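Local coordinates for caspase-1 subunit p19/18 (Spodoptera frugiperda, PDB 1M72), which probably cleaves target proteins as a cysteine protease in the caspase cascade that carries out apoptosis, and is inhibited by the baculovirus protein p35, at residues C[205-210]-C[230-235]; C[219-224]-C[257-262]. All blocks are in the same frame, centred on the assembly; numbering follows the deposited sequence.

Both contacts use helix 221-235. Contact 2 takes 219-224, the residues leading into the helix and its first turn, and contact 1 its C-terminal part, 230-235. The partner in contact 1 is the neighbouring helix 203-215. In contact 2 it is the loop that follows strand 254-257, one of the two outermost strands of the central sheet within this chain. The centres lie about 18 Å apart. The nearest atoms of the two contacts are about 5 Å apart, without touching. Together they tie one helix to a second helix and to the end of strand 254-257 with its loop. Both contacts also reach the second subunit. Both lie away from the probable catalytic residues H108 and C150.

Contact 1 of 2, residues C[205-210]-C[230-235]; sequences MQALCE and QKVALD
A207 is the apolar centre of this contact. Its CB lies 3.7 Å from CG2 of V232. The same methyl meets the aliphatic part of K231, with CB 3.8 Å from K231 CG. The small alanine sits where the backbones come closest, with the CA atoms of A207 and K231 6.1 Å apart. A207 also touches V228, one turn earlier on helix 221-235. V232 packs further on Q251 and P253.

The polar part lies at the outer side. K231 NZ forms a salt bridge with E210 OE1 at 3.2 Å, and its hydrogen bond is weak. E210 reaches out as an extended chain, CG anti to the backbone N (chi1 -179°). K231 bends at chi2, chi3 and chi4, and the two side chains cross at about a right angle. This bend lays K231 CD 3.4 Å from E210 OE1, so the carboxylate also meets the lysine's methylene groups. E211 offers K231 NZ a second carboxylate, which would probably steady its positive charge.

The axes of the short helical segments approach to 9.1 Å, and their directions differ by 132°. This is close helix-helix packing around an alanine, edged by a salt bridge. It joins helices 203-215 and 221-235 of the caspase domain.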
# COMPACT_ATOMS: atom_id res chain seq x y z
N MET C 205 -12.17 11.52 -3.19
CA MET C 205 -12.20 12.71 -2.36
C MET C 205 -13.53 12.88 -1.59
O MET C 205 -13.52 13.38 -0.46
CB MET C 205 -11.88 13.94 -3.20
CG MET C 205 -10.44 14.03 -3.59
SD MET C 205 -9.31 14.32 -2.15
CE MET C 205 -7.85 13.63 -2.74
N GLN C 206 -14.66 12.46 -2.15
CA GLN C 206 -15.92 12.56 -1.41
C GLN C 206 -15.83 11.66 -0.18
O GLN C 206 -16.21 12.04 0.95
CB GLN C 206 -17.12 12.07 -2.23
CG GLN C 206 -17.57 12.98 -3.34
CD GLN C 206 -18.73 12.35 -4.11
OE1 GLN C 206 -19.79 12.09 -3.53
NE2 GLN C 206 -18.54 12.11 -5.41
N ALA C 207 -15.35 10.44 -0.40
CA ALA C 207 -15.26 9.49 0.69
C ALA C 207 -14.15 9.90 1.68
O ALA C 207 -14.32 9.79 2.88
CB ALA C 207 -15.02 8.06 0.14
N LEU C 208 -13.01 10.36 1.18
CA LEU C 208 -11.92 10.75 2.06
C LEU C 208 -12.35 11.90 3.01
O LEU C 208 -12.16 11.80 4.21
CB LEU C 208 -10.72 11.19 1.22
CG LEU C 208 -9.51 11.71 2.02
CD1 LEU C 208 -8.98 10.59 2.95
CD2 LEU C 208 -8.40 12.24 1.08
N CYS C 209 -12.95 12.95 2.46
CA CYS C 209 -13.40 14.11 3.22
C CYS C 209 -14.48 13.75 4.24
O CYS C 209 -14.45 14.25 5.39
CB CYS C 209 -13.86 15.21 2.27
SG CYS C 209 -12.45 15.95 1.38
N GLU C 210 -15.41 12.88 3.84
CA GLU C 210 -16.46 12.44 4.75
C GLU C 210 -15.88 11.65 5.94
O GLU C 210 -16.27 11.88 7.09
CB GLU C 210 -17.51 11.59 4.02
CG GLU C 210 -18.66 11.11 4.93
CD GLU C 210 -19.86 10.49 4.15
OE1 GLU C 210 -19.68 9.48 3.43
OE2 GLU C 210 -20.99 11.02 4.28
N GLN C 230 -13.96 1.23 1.68
CA GLN C 230 -15.27 0.62 1.78
C GLN C 230 -16.31 1.53 1.18
O GLN C 230 -17.14 1.13 0.36
CB GLN C 230 -15.60 0.32 3.25
CG GLN C 230 -16.84 -0.51 3.38
CD GLN C 230 -17.20 -0.85 4.82
OE1 GLN C 230 -16.45 -1.55 5.56
NE2 GLN C 230 -18.38 -0.36 5.23
N LYS C 231 -16.25 2.79 1.57
CA LYS C 231 -17.20 3.73 1.05
C LYS C 231 -17.10 3.78 -0.49
O LYS C 231 -18.13 3.61 -1.20
CB LYS C 231 -16.92 5.09 1.69
CG LYS C 231 -17.99 6.12 1.50
CD LYS C 231 -18.91 6.21 2.74
CE LYS C 231 -18.10 6.49 4.03
NZ LYS C 231 -17.12 7.59 3.82
N VAL C 232 -15.89 4.01 -1.02
CA VAL C 232 -15.68 4.07 -2.47
C VAL C 232 -16.14 2.76 -3.15
O VAL C 232 -16.76 2.78 -4.20
CB VAL C 232 -14.16 4.30 -2.85
CG1 VAL C 232 -13.96 4.11 -4.38
CG2 VAL C 232 -13.68 5.72 -2.41
N ALA C 233 -15.86 1.63 -2.52
CA ALA C 233 -16.19 0.33 -3.09
C ALA C 233 -17.64 -0.00 -3.10
O ALA C 233 -18.08 -0.75 -3.99
CB ALA C 233 -15.43 -0.83 -2.33
N LEU C 234 -18.36 0.45 -2.06
CA LEU C 234 -19.79 0.15 -1.94
C LEU C 234 -20.80 1.20 -2.37
O LEU C 234 -21.77 0.87 -3.04
CB LEU C 234 -20.14 -0.25 -0.51
CG LEU C 234 -19.34 -1.38 0.12
CD1 LEU C 234 -19.81 -1.56 1.56
CD2 LEU C 234 -19.51 -2.65 -0.66
N ASP C 235 -20.57 2.45 -1.99
CA ASP C 235 -21.54 3.50 -2.30
C ASP C 235 -21.44 4.21 -3.64
O ASP C 235 -22.16 5.18 -3.89
CB ASP C 235 -21.48 4.54 -1.19
CG ASP C 235 -21.60 3.92 0.20
OD1 ASP C 235 -22.20 2.83 0.36
OD2 ASP C 235 -21.10 4.56 1.16

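Contact 2 of 2, residues C[219-224]-C[257-262]; sequences RDILTL and SMLTRL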
# COMPACT_ATOMS: atom_id res chain seq x y z
N ARG C 219 -9.40 8.30 14.84
CA ARG C 219 -9.13 7.00 14.25
C ARG C 219 -7.75 6.97 13.60
O ARG C 219 -7.33 7.97 13.04
CB ARG C 219 -10.24 6.75 13.26
CG ARG C 219 -10.14 5.57 12.38
CD ARG C 219 -11.49 5.39 11.72
NE ARG C 219 -12.47 4.91 12.69
CZ ARG C 219 -13.78 4.78 12.48
NH1 ARG C 219 -14.33 5.09 11.30
NH2 ARG C 219 -14.53 4.30 13.46
N ASP C 220 -7.04 5.84 13.68
CA ASP C 220 -5.73 5.78 13.03
C ASP C 220 -5.93 5.77 11.49
O ASP C 220 -6.95 5.27 10.95
CB ASP C 220 -4.91 4.60 13.54
CG ASP C 220 -5.27 3.29 12.87
OD1 ASP C 220 -4.75 3.03 11.76
OD2 ASP C 220 -6.08 2.53 13.47
N ILE C 221 -4.94 6.37 10.82
CA ILE C 221 -4.93 6.60 9.38
C ILE C 221 -5.21 5.35 8.54
O ILE C 221 -6.07 5.39 7.64
CB ILE C 221 -3.57 7.34 8.95
CG1 ILE C 221 -3.77 8.10 7.63
CG2 ILE C 221 -2.44 6.35 8.72
CD1 ILE C 221 -5.01 8.90 7.59
N LEU C 222 -4.54 4.24 8.84
CA LEU C 222 -4.80 3.03 8.07
C LEU C 222 -6.27 2.55 8.24
O LEU C 222 -6.92 2.23 7.24
CB LEU C 222 -3.78 1.93 8.43
CG LEU C 222 -2.37 2.37 7.92
CD1 LEU C 222 -1.39 1.22 8.04
CD2 LEU C 222 -2.44 2.84 6.44
N THR C 223 -6.80 2.60 9.46
CA THR C 223 -8.18 2.17 9.69
C THR C 223 -9.15 3.09 8.99
O THR C 223 -10.17 2.66 8.42
CB THR C 223 -8.50 2.15 11.18
OG1 THR C 223 -7.70 1.15 11.82
CG2 THR C 223 -9.99 1.85 11.41
N LEU C 224 -8.80 4.35 9.01
CA LEU C 224 -9.60 5.39 8.38
C LEU C 224 -9.64 5.19 6.85
O LEU C 224 -10.69 5.27 6.26
CB LEU C 224 -8.99 6.74 8.72
CG LEU C 224 -9.92 7.90 8.40
CD1 LEU C 224 -9.86 8.93 9.57
CD2 LEU C 224 -9.53 8.51 7.06
N SER C 257 1.48 1.89 2.16
CA SER C 257 2.03 2.36 3.40
C SER C 257 3.39 1.81 3.77
O SER C 257 3.64 0.58 3.65
CB SER C 257 1.02 2.09 4.55
OG SER C 257 1.59 2.12 5.85
N MET C 258 4.25 2.75 4.16
CA MET C 258 5.59 2.50 4.68
C MET C 258 5.59 3.00 6.14
O MET C 258 6.66 3.13 6.74
CB MET C 258 6.66 3.29 3.92
CG MET C 258 7.17 2.64 2.64
SD MET C 258 5.96 2.50 1.33
CE MET C 258 5.61 4.10 0.87
N LEU C 259 4.42 3.29 6.70
CA LEU C 259 4.31 3.79 8.08
C LEU C 259 4.85 2.80 9.10
O LEU C 259 4.50 1.62 9.11
CB LEU C 259 2.86 4.14 8.42
CG LEU C 259 2.27 5.24 7.54
CD1 LEU C 259 0.93 5.60 8.10
CD2 LEU C 259 3.18 6.54 7.47
N THR C 260 5.73 3.28 9.96
CA THR C 260 6.33 2.43 10.99
C THR C 260 5.62 2.58 12.37
O THR C 260 5.95 1.91 13.35
CB THR C 260 7.82 2.77 11.13
OG1 THR C 260 7.93 4.15 11.50
CG2 THR C 260 8.57 2.55 9.80
N ARG C 261 4.68 3.52 12.45
CA ARG C 261 3.93 3.73 13.67
C ARG C 261 2.49 4.06 13.26
O ARG C 261 2.21 4.27 12.08
CB ARG C 261 4.53 4.89 14.49
CG ARG C 261 6.04 4.80 14.72
CD ARG C 261 6.49 5.93 15.62
NE ARG C 261 7.95 6.03 15.66
CZ ARG C 261 8.75 5.12 16.23
NH1 ARG C 261 8.25 4.03 16.84
NH2 ARG C 261 10.06 5.28 16.14
N LEU C 262 1.59 4.07 14.23
CA LEU C 262 0.19 4.35 13.96
C LEU C 262 0.04 5.85 13.92
O LEU C 262 0.72 6.57 14.63
CB LEU C 262 -0.71 3.74 15.03
CG LEU C 262 -0.87 2.22 15.13
CD1 LEU C 262 -1.57 1.92 16.43
CD2 LEU C 262 -1.71 1.66 13.98
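I221 and L259 meet through their branches, and their torsions decide which ones. I221 has CG1 anti to the backbone N (chi1 -156°). This leaves CG2 to face the loop, while the end of the side chain leads away. L259 has CG beside its backbone N and carries CD1 forward. The I221 CG2 and L259 CD1 methyls touch at 3.5 Å, and the two side chains cross at about a right angle.

L222 fits over S257. Its CD1 lies 3.8 Å from S257 OG, and its CD2 lies 4.0 Å from S257 CB. The hydroxyl is turned to the loop backbone. It accepts from L259 N at 3.2 Å and closes an ST turn. The serine thus shapes the loop that presents L259, and its side chain packs against the L222 methyls.

D220 meets L262 with OD1 4.0 Å from CD2. D220 is the N-cap residue of helix 221-235. T223 N gives a capping bond to D220 OD1 at 3.1 Å, from above the carboxylate plane. T223 OG1 donates to D220 OD2 at 2.7 Å, on the syn side but 31° out of that plane. Two bonds from one residue thus hold the carboxylate in place while L262 lies beside it.

I221, L222 and S257 also pack on L183 of strand 182-186. A backbone hydrogen bond links I221 to L263. S257 ends strand 254-257, which pairs antiparallel with a strand of the second subunit and continues the sheet across the interface. L222 packs on T226 of that subunit. The contact packs the start of helix 221-235 against the end of strand 254-257 and its following loop, beside the interface with the second subunit.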